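Local coordinates for protein Alpha/beta hydrolase (Legionella pneumophila subsp. pneumophila str. Philadelphia 1, PDB 4EZI) that is of unknown function but adopts the alpha/beta hydrolase fold and may hydrolyse ester bonds, possibly as a triacylglycerol lipase, at residues 15-20 with 97-102; 64-69 with 155-160; 75-80 with 103-108; 109-114 with 162-167; 166-171 with 353-358. One frame throughout, in Å; residues are numbered along the deposited sequence.

Contact 1 of 5, residues 15-20 with 97-102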
# COMPACT_ATOMS: atom_id res chain seq x y z
N GLY A 15 -0.10 21.29 11.30
CA GLY A 15 1.13 22.03 11.38
C GLY A 15 2.02 21.72 10.19
O GLY A 15 1.60 21.11 9.20
N GLU A 16 3.26 22.18 10.30
CA GLU A 16 4.22 22.04 9.22
C GLU A 16 5.17 20.86 9.41
O GLU A 16 5.28 20.27 10.51
CB GLU A 16 4.98 23.33 9.02
CG GLU A 16 4.01 24.45 8.62
CD GLU A 16 4.72 25.70 8.15
OE1 GLU A 16 5.98 25.79 8.27
OE2 GLU A 16 4.01 26.63 7.69
N PHE A 17 5.81 20.50 8.31
CA PHE A 17 6.86 19.52 8.28
C PHE A 17 8.02 20.15 7.52
O PHE A 17 7.99 20.30 6.30
CB PHE A 17 6.37 18.24 7.60
CG PHE A 17 7.34 17.10 7.70
CD1 PHE A 17 7.54 16.44 8.90
CD2 PHE A 17 8.05 16.68 6.58
CE1 PHE A 17 8.45 15.39 8.97
CE2 PHE A 17 8.96 15.65 6.67
CZ PHE A 17 9.15 15.01 7.87
N SER A 18 9.03 20.57 8.27
CA SER A 18 10.09 21.41 7.74
C SER A 18 11.14 20.66 6.95
O SER A 18 11.35 19.47 7.11
CB SER A 18 10.78 22.16 8.88
OG SER A 18 11.65 21.28 9.56
N ARG A 19 11.85 21.42 6.12
CA ARG A 19 13.04 20.97 5.40
C ARG A 19 14.02 20.30 6.32
O ARG A 19 14.63 19.29 6.00
CB ARG A 19 13.75 22.18 4.77
CG ARG A 19 12.97 22.85 3.65
CD ARG A 19 13.51 24.20 3.30
NE ARG A 19 14.70 24.04 2.48
CZ ARG A 19 14.91 24.73 1.36
NH1 ARG A 19 14.03 25.63 0.97
NH2 ARG A 19 16.02 24.52 0.66
N GLU A 20 14.21 20.92 7.46
CA GLU A 20 15.22 20.45 8.41
C GLU A 20 14.85 19.10 9.01
O GLU A 20 15.67 18.18 9.10
CB GLU A 20 15.42 21.48 9.53
CG GLU A 20 16.10 22.78 9.12
CD GLU A 20 15.23 23.79 8.38
OE1 GLU A 20 13.97 23.71 8.37
OE2 GLU A 20 15.83 24.72 7.78
N LYS A 97 8.10 7.27 11.77
CA LYS A 97 8.20 6.24 10.73
C LYS A 97 7.57 6.69 9.40
O LYS A 97 7.93 6.19 8.34
CB LYS A 97 7.61 4.92 11.22
CG LYS A 97 8.38 4.34 12.39
CD LYS A 97 7.78 2.99 12.84
CE LYS A 97 6.25 2.99 12.88
NZ LYS A 97 5.63 3.35 14.19
N ASN A 98 6.66 7.65 9.44
CA ASN A 98 6.05 8.20 8.23
C ASN A 98 6.90 9.28 7.57
O ASN A 98 6.67 9.65 6.43
CB ASN A 98 4.71 8.85 8.57
CG ASN A 98 3.84 9.06 7.37
OD1 ASN A 98 3.50 8.10 6.68
ND2 ASN A 98 3.45 10.32 7.12
N TYR A 99 7.91 9.80 8.29
CA TYR A 99 8.61 10.97 7.83
C TYR A 99 9.29 10.75 6.48
O TYR A 99 9.34 11.67 5.66
CB TYR A 99 9.67 11.42 8.83
CG TYR A 99 9.18 12.12 10.09
CD1 TYR A 99 7.83 12.24 10.42
CD2 TYR A 99 10.10 12.65 10.97
CE1 TYR A 99 7.45 12.91 11.56
CE2 TYR A 99 9.73 13.33 12.10
CZ TYR A 99 8.40 13.45 12.39
OH TYR A 99 8.01 14.15 13.51
N ILE A 100 9.85 9.57 6.27
CA ILE A 100 10.62 9.35 5.06
C ILE A 100 9.78 9.55 3.79
O ILE A 100 10.30 10.01 2.77
CB ILE A 100 11.29 7.94 5.07
CG1 ILE A 100 12.39 7.85 4.04
CG2 ILE A 100 10.27 6.82 4.95
CD1 ILE A 100 13.60 8.75 4.34
N TYR A 101 8.50 9.20 3.84
CA TYR A 101 7.62 9.34 2.68
C TYR A 101 7.38 10.80 2.36
O TYR A 101 7.47 11.22 1.22
CB TYR A 101 6.31 8.56 2.86
CG TYR A 101 6.58 7.16 3.33
CD1 TYR A 101 7.08 6.23 2.46
CD2 TYR A 101 6.40 6.80 4.65
CE1 TYR A 101 7.46 4.94 2.89
CE2 TYR A 101 6.76 5.55 5.10
CZ TYR A 101 7.28 4.62 4.23
OH TYR A 101 7.65 3.38 4.71
N LEU A 102 7.11 11.59 3.40
CA LEU A 102 6.97 13.03 3.23
C LEU A 102 8.26 13.69 2.73
O LEU A 102 8.25 14.51 1.82
CB LEU A 102 6.56 13.70 4.54
CG LEU A 102 5.21 13.29 5.10
CD1 LEU A 102 4.96 14.12 6.35
CD2 LEU A 102 4.08 13.49 4.08
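Phe17, at the end of strand 8-17, reaches across to Tyr99 and Leu102 on helix 99-108. Its CB points at the helix, and with CG swung opposite the backbone N (chi1 -172°) the ring extends straight into the gap between strand and helix. From there the partner changes along the ring: leucine beside CG, CD2 and CE2, tyrosine at CZ and CE1. CG lies beneath a methyl of Leu102, whose CD1 stands 4.1 Å from the ring centroid of Phe17, close to the ring normal: a CH-pi contact over one face. Along the CD2 and CE2 flank the leucine CB takes over, with Phe17 CE2 3.8 Å from Leu102 CB. CZ at the tip comes 3.6 Å from Tyr99 CG. CE1 goes furthest into the tyrosine, sitting over the middle of that ring and 3.5 Å from Tyr99 CD1. The Phe17 ring therefore presents its edge to the face of Tyr99, the planes at 66° and the centroids 4.8 Å apart, a T-shaped pair. Phenylalanine suits a place that needs a broad, wholly apolar plate, leucine supplies a branched methyl for its face, and tyrosine offers a ring face while sitting partly exposed. Ala22 and Leu41 also touch Phe17, and its carbonyl O accepts a hydrogen bond from Asn107. Ser18 follows at the N-cap position of helix 19-27, its OG bonded to the hydroxyl of Thr21. This is the helix-on-sheet packing of an alpha/beta hydrolase fold, here joining an outermost antiparallel strand to a helix lying on one face of the sheet.

Contact 2 of 5, residues 64-69 with 155-160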
# COMPACT_ATOMS: atom_id res chain seq x y z
N VAL A 64 -2.69 14.52 3.88
CA VAL A 64 -2.31 15.29 2.71
C VAL A 64 -1.21 16.27 3.11
O VAL A 64 -1.32 16.98 4.11
CB VAL A 64 -3.49 16.09 2.12
CG1 VAL A 64 -3.05 16.86 0.88
CG2 VAL A 64 -4.65 15.16 1.81
N ALA A 65 -0.12 16.31 2.35
CA ALA A 65 1.02 17.18 2.60
C ALA A 65 1.29 18.02 1.37
O ALA A 65 1.47 17.49 0.28
CB ALA A 65 2.24 16.36 2.95
N MSE A 66 1.28 19.35 1.56
CA MSE A 66 1.37 20.32 0.47
C MSE A 66 2.67 21.13 0.59
O MSE A 66 2.82 21.91 1.55
CB MSE A 66 0.18 21.29 0.52
CG MSE A 66 -1.14 20.63 0.20
SE MSE A 66 -2.65 21.81 0.55
CE MSE A 66 -4.12 20.65 -0.00
N PRO A 67 3.57 21.00 -0.39
CA PRO A 67 4.73 21.91 -0.44
C PRO A 67 4.30 23.38 -0.40
O PRO A 67 3.40 23.80 -1.12
CB PRO A 67 5.39 21.56 -1.77
CG PRO A 67 5.04 20.13 -2.02
CD PRO A 67 3.65 19.98 -1.45
N ILE A 68 4.96 24.13 0.46
CA ILE A 68 4.69 25.55 0.63
C ILE A 68 5.65 26.30 -0.36
O ILE A 68 6.83 25.99 -0.47
CB ILE A 68 4.92 26.00 2.10
CG1 ILE A 68 4.05 25.19 3.08
CG2 ILE A 68 4.68 27.51 2.26
CD1 ILE A 68 4.55 25.27 4.55
N HIS A 69 5.13 27.25 -1.09
CA HIS A 69 5.91 27.99 -2.07
C HIS A 69 6.51 27.14 -3.19
O HIS A 69 7.72 27.19 -3.43
CB HIS A 69 7.03 28.80 -1.41
CG HIS A 69 6.56 29.78 -0.40
ND1 HIS A 69 7.29 30.10 0.73
CD2 HIS A 69 5.42 30.50 -0.32
CE1 HIS A 69 6.62 30.98 1.45
NE2 HIS A 69 5.48 31.24 0.84
N LEU A 155 -8.52 25.21 -0.82
CA LEU A 155 -7.40 26.01 -0.36
C LEU A 155 -6.73 26.83 -1.46
O LEU A 155 -5.73 27.48 -1.19
CB LEU A 155 -6.36 25.13 0.36
CG LEU A 155 -6.87 24.50 1.66
CD1 LEU A 155 -5.81 23.57 2.24
CD2 LEU A 155 -7.20 25.62 2.66
N HIS A 156 -7.27 26.78 -2.67
CA HIS A 156 -6.72 27.47 -3.84
C HIS A 156 -5.28 27.06 -4.09
O HIS A 156 -4.43 27.89 -4.44
CB HIS A 156 -6.78 29.00 -3.70
CG HIS A 156 -8.15 29.58 -3.67
ND1 HIS A 156 -8.41 30.86 -4.10
CD2 HIS A 156 -9.33 29.08 -3.24
CE1 HIS A 156 -9.69 31.12 -3.95
NE2 HIS A 156 -10.28 30.07 -3.42
N TYR A 157 -4.99 25.78 -3.93
CA TYR A 157 -3.64 25.25 -4.12
C TYR A 157 -3.61 24.70 -5.52
O TYR A 157 -4.24 23.70 -5.76
CB TYR A 157 -3.39 24.14 -3.10
CG TYR A 157 -1.95 23.67 -3.03
CD1 TYR A 157 -0.99 24.42 -2.39
CD2 TYR A 157 -1.57 22.48 -3.65
CE1 TYR A 157 0.31 23.99 -2.30
CE2 TYR A 157 -0.28 22.05 -3.57
CZ TYR A 157 0.67 22.81 -2.90
OH TYR A 157 1.96 22.35 -2.85
N PRO A 158 -2.94 25.37 -6.46
CA PRO A 158 -3.08 24.81 -7.79
C PRO A 158 -2.17 23.61 -7.96
O PRO A 158 -1.08 23.59 -7.50
CB PRO A 158 -2.63 25.96 -8.70
CG PRO A 158 -1.69 26.73 -7.85
CD PRO A 158 -2.40 26.74 -6.52
N ILE A 159 -2.68 22.65 -8.67
CA ILE A 159 -2.00 21.43 -8.96
C ILE A 159 -1.96 21.28 -10.46
O ILE A 159 -2.78 21.88 -11.18
CB ILE A 159 -2.73 20.25 -8.28
CG1 ILE A 159 -4.23 20.33 -8.57
CG2 ILE A 159 -2.51 20.24 -6.76
CD1 ILE A 159 -4.96 19.06 -8.33
N SER A 160 -1.01 20.50 -10.95
CA SER A 160 -0.94 20.16 -12.36
C SER A 160 -1.78 18.91 -12.59
O SER A 160 -2.50 18.45 -11.69
CB SER A 160 0.50 19.89 -12.75
OG SER A 160 0.93 18.66 -12.19
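The ring of Tyr157 carries the selenomethionine Met66 over one face and receives the carbonyl O of Pro67 at its edge, in the ring plane. Over the face, Met66 CB lies 4.1 Å from the Tyr157 ring centroid, a CH-pi contact. Met66 SE follows it at 4.3 Å from the same centroid, 18° off the normal, which makes a Met-aromatic contact. Met66 can lay both groups on the ring because its chain is extended beyond CG, running along the tyrosine in the opposite direction. A long, unbranched methionine chain suits such a flat surface, the selenium here occupying the place of the sulfur. At the rim, Tyr157 OH donates to Pro67 O at 2.7 Å. The hydroxyl lies in the carbonyl plane, on a lone pair, with a C=O...donor angle of 126°. Tyrosine thus combines an apolar face for Met66 with a polar tip for the backbone of the next residue. Pro67 N has no hydrogen to give, and Pro67 CD packs beside the hydroxyl, 3.2 Å from Tyr157 OH. Leu155 closes the far end of Met66, its CD1 4.0 Å from Met66 SE. Between Leu155 and Tyr157 the chain turns sharply: His156 takes positive phi in a Schellman motif that ends helix 134-154. That helix also touches Met66 through Leu151, while Met112 packs on both Met66 and Tyr157. The Met-aromatic pair thus joins the end of the antiparallel strand 57-67 to the loop that leaves helix 134-154, a helix packed on the sheet of the alpha/beta hydrolase fold.

Contact 3 of 5, residues 75-80 with 103-108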
# COMPACT_ATOMS: atom_id res chain seq x y z
N GLY A 75 2.59 18.44 -8.96
CA GLY A 75 1.99 17.13 -9.24
C GLY A 75 1.54 16.46 -7.96
O GLY A 75 1.97 16.84 -6.86
N ILE A 76 0.69 15.44 -8.09
CA ILE A 76 0.21 14.66 -6.94
C ILE A 76 0.81 13.27 -6.97
O ILE A 76 0.82 12.63 -8.00
CB ILE A 76 -1.33 14.53 -6.95
CG1 ILE A 76 -1.98 15.91 -6.82
CG2 ILE A 76 -1.85 13.62 -5.85
CD1 ILE A 76 -3.50 15.89 -6.95
N ILE A 77 1.29 12.82 -5.81
CA ILE A 77 1.68 11.42 -5.64
C ILE A 77 0.77 10.81 -4.58
O ILE A 77 0.61 11.36 -3.49
CB ILE A 77 3.18 11.28 -5.33
CG1 ILE A 77 3.66 9.82 -5.40
CG2 ILE A 77 3.59 11.97 -4.03
CD1 ILE A 77 3.54 9.03 -4.13
N SER A 78 0.13 9.69 -4.94
CA SER A 78 -0.69 8.93 -4.00
C SER A 78 0.17 7.76 -3.57
O SER A 78 0.52 6.92 -4.39
CB SER A 78 -1.99 8.46 -4.68
OG SER A 78 -2.85 7.78 -3.79
N TYR A 79 0.50 7.71 -2.28
CA TYR A 79 1.35 6.71 -1.72
C TYR A 79 0.54 5.80 -0.77
O TYR A 79 -0.01 6.29 0.22
CB TYR A 79 2.55 7.32 -0.95
CG TYR A 79 3.49 6.23 -0.50
CD1 TYR A 79 3.31 5.58 0.72
CD2 TYR A 79 4.48 5.78 -1.35
CE1 TYR A 79 4.14 4.55 1.10
CE2 TYR A 79 5.30 4.72 -1.01
CZ TYR A 79 5.12 4.10 0.21
OH TYR A 79 5.94 3.05 0.56
N GLN A 80 0.56 4.51 -1.08
CA GLN A 80 -0.20 3.48 -0.37
C GLN A 80 0.75 2.69 0.53
O GLN A 80 1.65 1.98 0.07
CB GLN A 80 -0.85 2.58 -1.39
CG GLN A 80 -2.03 3.18 -2.12
CD GLN A 80 -1.71 4.41 -2.93
OE1 GLN A 80 -2.19 5.49 -2.59
NE2 GLN A 80 -0.93 4.27 -4.00
N ALA A 103 9.38 13.27 3.31
CA ALA A 103 10.66 13.86 2.99
C ALA A 103 11.03 13.62 1.53
O ALA A 103 11.48 14.52 0.82
CB ALA A 103 11.73 13.35 3.94
N ALA A 104 10.86 12.38 1.09
CA ALA A 104 11.25 12.01 -0.26
C ALA A 104 10.32 12.61 -1.31
O ALA A 104 10.76 13.22 -2.27
CB ALA A 104 11.33 10.47 -0.37
N TYR A 105 9.02 12.40 -1.13
CA TYR A 105 8.04 12.80 -2.14
C TYR A 105 7.64 14.26 -2.08
O TYR A 105 7.28 14.83 -3.11
CB TYR A 105 6.79 11.93 -2.03
CG TYR A 105 6.97 10.51 -2.52
CD1 TYR A 105 7.21 10.26 -3.86
CD2 TYR A 105 6.87 9.41 -1.66
CE1 TYR A 105 7.36 8.96 -4.34
CE2 TYR A 105 7.03 8.11 -2.12
CZ TYR A 105 7.27 7.89 -3.46
OH TYR A 105 7.39 6.61 -3.98
N GLY A 106 7.63 14.81 -0.87
CA GLY A 106 7.16 16.17 -0.62
C GLY A 106 8.30 17.15 -0.50
O GLY A 106 8.49 18.01 -1.38
N ASN A 107 9.08 17.05 0.58
CA ASN A 107 10.14 18.04 0.80
C ASN A 107 11.18 18.04 -0.29
O ASN A 107 11.70 19.10 -0.63
CB ASN A 107 10.82 17.88 2.15
CG ASN A 107 9.85 17.90 3.30
OD1 ASN A 107 9.25 16.88 3.60
ND2 ASN A 107 9.74 19.04 3.99
N SER A 108 11.53 16.87 -0.84
CA SER A 108 12.49 16.77 -1.92
C SER A 108 11.81 16.86 -3.28
O SER A 108 12.06 17.81 -4.04
CB SER A 108 13.35 15.49 -1.81
OG SER A 108 14.22 15.40 -2.91
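Ile77 and Tyr105 form the tight part of this contact. The isoleucine CD1 stands almost on the normal through the Tyr105 ring, 3.8 Å from its centroid and over the centre of the face, a well-formed CH-pi contact. Its other branch reaches the base of the same side chain, with Ile77 CG2 3.8 Å from Tyr105 CB. A beta-branched residue suits this strand position because its two arms reach two different parts of the tyrosine. Strand 74-80, helix 99-108 and the parallel strand 112-116 make up a beta-alpha-beta unit, and Tyr105 is where the helix leans on the first strand. The meeting with Tyr79 is slighter: the rings are oblique at 42°, their centroids 5.7 Å apart, and touch chiefly through Tyr79 CD2 and Tyr105 CE2, 3.5 Å apart. Tyr79 also stacks with Tyr101. The contact itself is buried; exposure rises only toward the end of the helix, at Ser108, where a wider pi-type turn brings Ser108 N to Ala103 O at 2.9 Å. Ser78 and Gln80, alternating with Ile77 and Tyr79 along the strand, point to its other face: Ser78 OG donates to Gln80 OE1 at 2.7 Å, and Gln80 NE2 donates to Ser78 O, from well above the carbonyl plane, and also bonds Thr175 OG1.

Contact 4 of 5, residues 109-114 with 162-167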
# COMPACT_ATOMS: atom_id res chain seq x y z
N ALA A 109 10.96 15.89 -3.62
CA ALA A 109 10.45 15.84 -5.00
C ALA A 109 9.48 16.96 -5.32
O ALA A 109 9.27 17.28 -6.48
CB ALA A 109 9.82 14.46 -5.30
N GLY A 110 8.88 17.56 -4.30
CA GLY A 110 7.95 18.68 -4.48
C GLY A 110 6.53 18.32 -4.89
O GLY A 110 5.82 19.16 -5.41
N TYR A 111 6.11 17.09 -4.60
CA TYR A 111 4.77 16.65 -4.94
C TYR A 111 3.84 16.84 -3.76
O TYR A 111 4.23 16.71 -2.59
CB TYR A 111 4.76 15.17 -5.34
CG TYR A 111 5.70 14.78 -6.48
CD1 TYR A 111 5.99 15.66 -7.53
CD2 TYR A 111 6.29 13.54 -6.51
CE1 TYR A 111 6.83 15.28 -8.57
CE2 TYR A 111 7.12 13.16 -7.53
CZ TYR A 111 7.41 14.03 -8.56
OH TYR A 111 8.25 13.63 -9.58
N MSE A 112 2.58 17.15 -4.06
CA MSE A 112 1.52 17.04 -3.08
C MSE A 112 1.33 15.57 -2.76
O MSE A 112 1.01 14.79 -3.67
CB MSE A 112 0.24 17.68 -3.58
CG MSE A 112 -0.91 17.54 -2.56
SE MSE A 112 -2.49 18.54 -3.05
CE MSE A 112 -3.69 17.10 -3.35
N THR A 113 1.59 15.18 -1.52
CA THR A 113 1.71 13.79 -1.12
C THR A 113 0.44 13.39 -0.39
O THR A 113 0.05 14.00 0.62
CB THR A 113 3.01 13.59 -0.30
OG1 THR A 113 4.13 14.02 -1.09
CG2 THR A 113 3.20 12.16 0.12
N VAL A 114 -0.25 12.38 -0.93
CA VAL A 114 -1.58 11.96 -0.50
C VAL A 114 -1.46 10.52 -0.03
O VAL A 114 -1.01 9.68 -0.79
CB VAL A 114 -2.57 12.08 -1.67
CG1 VAL A 114 -3.93 11.55 -1.31
CG2 VAL A 114 -2.66 13.55 -2.14
N LYS A 162 -0.22 16.11 -13.45
CA LYS A 162 0.70 14.99 -13.18
C LYS A 162 0.20 14.22 -11.95
O LYS A 162 -0.08 14.81 -10.90
CB LYS A 162 2.12 15.47 -12.93
CG LYS A 162 2.81 16.14 -14.14
CD LYS A 162 3.28 15.13 -15.18
CE LYS A 162 4.08 15.80 -16.32
NZ LYS A 162 4.54 14.81 -17.34
N LEU A 163 0.11 12.90 -12.10
CA LEU A 163 -0.36 12.01 -11.06
C LEU A 163 0.50 10.75 -11.03
O LEU A 163 0.60 10.03 -12.03
CB LEU A 163 -1.83 11.65 -11.29
CG LEU A 163 -2.45 10.62 -10.35
CD1 LEU A 163 -2.42 11.06 -8.88
CD2 LEU A 163 -3.87 10.31 -10.78
N TYR A 164 1.10 10.48 -9.88
CA TYR A 164 2.00 9.35 -9.71
C TYR A 164 1.43 8.43 -8.62
O TYR A 164 0.94 8.93 -7.61
CB TYR A 164 3.39 9.84 -9.28
CG TYR A 164 3.91 11.03 -10.08
CD1 TYR A 164 4.41 10.87 -11.36
CD2 TYR A 164 3.84 12.31 -9.56
CE1 TYR A 164 4.88 11.98 -12.08
CE2 TYR A 164 4.29 13.40 -10.26
CZ TYR A 164 4.79 13.24 -11.53
OH TYR A 164 5.27 14.33 -12.23
N LEU A 165 1.53 7.12 -8.81
CA LEU A 165 0.98 6.17 -7.82
C LEU A 165 2.11 5.24 -7.36
O LEU A 165 2.74 4.59 -8.19
CB LEU A 165 -0.14 5.33 -8.44
CG LEU A 165 -1.24 6.07 -9.21
CD1 LEU A 165 -2.20 5.03 -9.80
CD2 LEU A 165 -1.97 7.11 -8.39
N ALA A 166 2.33 5.13 -6.05
CA ALA A 166 3.36 4.25 -5.51
C ALA A 166 2.89 3.66 -4.19
O ALA A 166 2.00 4.18 -3.55
CB ALA A 166 4.69 4.98 -5.30
N GLY A 167 3.57 2.60 -3.77
CA GLY A 167 3.32 2.02 -2.47
C GLY A 167 4.32 0.92 -2.23
O GLY A 167 5.11 0.60 -3.11
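Tyr111 and Tyr164 each turn CG to the side of the backbone N and opposite the carbonyl carbon (chi1 -55° and -45°), which carries the two rings toward each other until they overlap. They form an offset stack, with centroids 4.6 Å apart and planes inclined at 30°. Tyr164 CE2 rides over the Tyr111 face toward its rim, 3.6 Å from Tyr111 CE1, while Tyr111 OH lies over the face of Tyr164. The methyl CB of Ala109 packs on the opposite face of Tyr111, toward the rim. Strands 112-116 and 162-168 flank strand 74-80 in the parallel part of the alpha/beta hydrolase sheet, so the two tyrosines meet across the middle strand, where both touch Ile77. Tyrosine is long enough to span that gap, and its hydroxyl can still find a polar partner: Tyr111 OH bonds Glu370 at the end of helix 355-370. Phe366 of that helix meets the Tyr164 ring. Before the strand starts, Gly110 takes positive phi as the chain leaves helix 99-108, a conformation glycine accepts readily. Thr113 OG1 then donates back to Tyr111 O at 3.1 Å, approaching from well above the carbonyl plane.

Contact 5 of 5, residues 166-171 with 353-358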
# COMPACT_ATOMS: atom_id res chain seq x y z
N ALA A 166 2.33 5.13 -6.05
CA ALA A 166 3.36 4.25 -5.51
C ALA A 166 2.89 3.66 -4.19
O ALA A 166 2.00 4.18 -3.55
CB ALA A 166 4.69 4.98 -5.30
N GLY A 167 3.57 2.60 -3.77
CA GLY A 167 3.32 2.02 -2.47
C GLY A 167 4.32 0.92 -2.23
O GLY A 167 5.11 0.60 -3.11
N TYR A 168 4.26 0.30 -1.05
CA TYR A 168 5.19 -0.79 -0.71
C TYR A 168 4.41 -1.91 -0.07
O TYR A 168 3.56 -1.69 0.78
CB TYR A 168 6.28 -0.30 0.24
CG TYR A 168 7.51 -1.20 0.26
CD1 TYR A 168 8.41 -1.15 -0.79
CD2 TYR A 168 7.77 -2.11 1.28
CE1 TYR A 168 9.54 -1.97 -0.81
CE2 TYR A 168 8.87 -2.94 1.26
CZ TYR A 168 9.76 -2.85 0.21
OH TYR A 168 10.84 -3.68 0.12
N SER A 169 4.77 -3.14 -0.43
CA SER A 169 4.29 -4.35 0.25
C SER A 169 2.77 -4.44 0.04
O SER A 169 2.34 -4.44 -1.12
CB SER A 169 4.79 -4.36 1.69
OG SER A 169 4.70 -5.64 2.28
N GLU A 170 1.95 -4.51 1.10
CA GLU A 170 0.49 -4.43 0.89
C GLU A 170 0.16 -3.24 -0.02
O GLU A 170 -0.75 -3.33 -0.85
CB GLU A 170 -0.27 -4.27 2.22
CG GLU A 170 -1.77 -4.25 2.02
CD GLU A 170 -2.58 -3.90 3.23
OE1 GLU A 170 -2.03 -3.43 4.24
OE2 GLU A 170 -3.83 -4.12 3.16
N GLY A 171 0.86 -2.14 0.17
CA GLY A 171 0.64 -0.95 -0.63
C GLY A 171 1.06 -1.02 -2.08
O GLY A 171 0.55 -0.26 -2.89
N GLN A 353 15.11 -4.26 4.50
CA GLN A 353 16.34 -3.60 4.13
C GLN A 353 16.26 -2.89 2.77
O GLN A 353 16.90 -1.85 2.56
CB GLN A 353 17.49 -4.60 4.08
CG GLN A 353 17.80 -5.29 5.41
CD GLN A 353 18.64 -6.55 5.25
OE1 GLN A 353 18.56 -7.27 4.25
NE2 GLN A 353 19.45 -6.82 6.25
N ALA A 354 15.55 -3.50 1.83
CA ALA A 354 15.45 -2.96 0.48
C ALA A 354 14.57 -1.72 0.40
O ALA A 354 14.62 -1.02 -0.60
CB ALA A 354 14.92 -4.03 -0.47
N HIS A 355 13.74 -1.49 1.41
CA HIS A 355 12.70 -0.48 1.30
C HIS A 355 13.22 0.91 0.88
O HIS A 355 12.68 1.48 -0.07
CB HIS A 355 11.91 -0.45 2.59
CG HIS A 355 10.80 0.54 2.62
ND1 HIS A 355 9.88 0.67 1.60
CD2 HIS A 355 10.44 1.43 3.58
CE1 HIS A 355 8.98 1.58 1.94
NE2 HIS A 355 9.30 2.06 3.13
N PRO A 356 14.26 1.46 1.54
CA PRO A 356 14.68 2.81 1.11
C PRO A 356 15.27 2.84 -0.31
O PRO A 356 15.18 3.86 -1.00
CB PRO A 356 15.70 3.23 2.16
CG PRO A 356 16.15 1.97 2.80
CD PRO A 356 14.98 1.02 2.74
N PHE A 357 15.88 1.73 -0.73
CA PHE A 357 16.37 1.61 -2.10
C PHE A 357 15.22 1.62 -3.10
O PHE A 357 15.29 2.28 -4.15
CB PHE A 357 17.21 0.33 -2.28
CG PHE A 357 18.47 0.30 -1.45
CD1 PHE A 357 18.43 -0.10 -0.14
CD2 PHE A 357 19.71 0.66 -1.99
CE1 PHE A 357 19.56 -0.11 0.64
CE2 PHE A 357 20.85 0.65 -1.19
CZ PHE A 357 20.77 0.27 0.11
N VAL A 358 14.15 0.90 -2.78
CA VAL A 358 12.95 0.88 -3.61
C VAL A 358 12.31 2.27 -3.65
O VAL A 358 11.91 2.74 -4.74
CB VAL A 358 11.98 -0.20 -3.15
CG1 VAL A 358 10.62 -0.05 -3.83
CG2 VAL A 358 12.59 -1.59 -3.39
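Tyr168 packs against His355 and Val358 just where strand 162-168 enters what appears to be the nucleophile elbow of an alpha/beta hydrolase, the GxSxG turn of Gly167, Ser169 and Gly171. In the first shell, His355 points the ND1 side of its ring at the face of Tyr168. ND1 lies over the centre of that face, and Tyr168 CG is 3.3 Å from His355 ND1. This is an edge-to-face pair, the centroids 4.2 Å apart and the planes at 55°. Val358, one helical turn on, fills the rim instead: its CG1 lies near the Tyr168 plane, 3.7 Å from Tyr168 CE1. Ala354 CB is a more distant neighbour of the tip, 4.1 Å from Tyr168 OH. Tyrosine fits here because its flat ring serves imidazole and methyl groups at once while the hydroxyl bonds the backbone O of His351. CG of His355 opposite its backbone N (chi1 180°) carries the imidazole across to the tyrosine, and NE2, bonded to the hydroxyl of Tyr101, helps to fix the rotation of the ring. Further out is the probable catalytic site. Ser169 OG is hydrogen-bonded to His351 NE2, consistent with a Ser-His-Asp triad completed by Asp318; the His351 ring also meets that of Tyr168. Ser169 adopts the strained positive phi expected of a nucleophile between strand and helix, and glycines two residues before and after it suit so sharp a turn, since Gly167 leaves room for Gly171 O. The turn is closed by a backbone bond of 2.8 Å from Gly171 N to Tyr168 O.

All five contacts reach the same mixed sheet. Contacts 3 and 4 practically coincide, their centres about 4 Å apart, because strand 74-80 is the neighbour of both 112-116 and 162-168. Contact 1 shares helix 99-108 with contact 3 and reaches contact 5 through a hydrogen bond of 2.6 Å between Tyr101 OH and His355 NE2. Contact 4 runs along strand 162-168 into contact 5, with Ala166 and Gly167 in common. Contact 5 holds the probable nucleophile, and the Tyr168 side chain is about 9 Å from a bound PEG molecule. Contact 2 is remote from it, about 25 Å between centres and about 13 Å between nearest atoms; its segment 64-69 lies on an antiparallel strand.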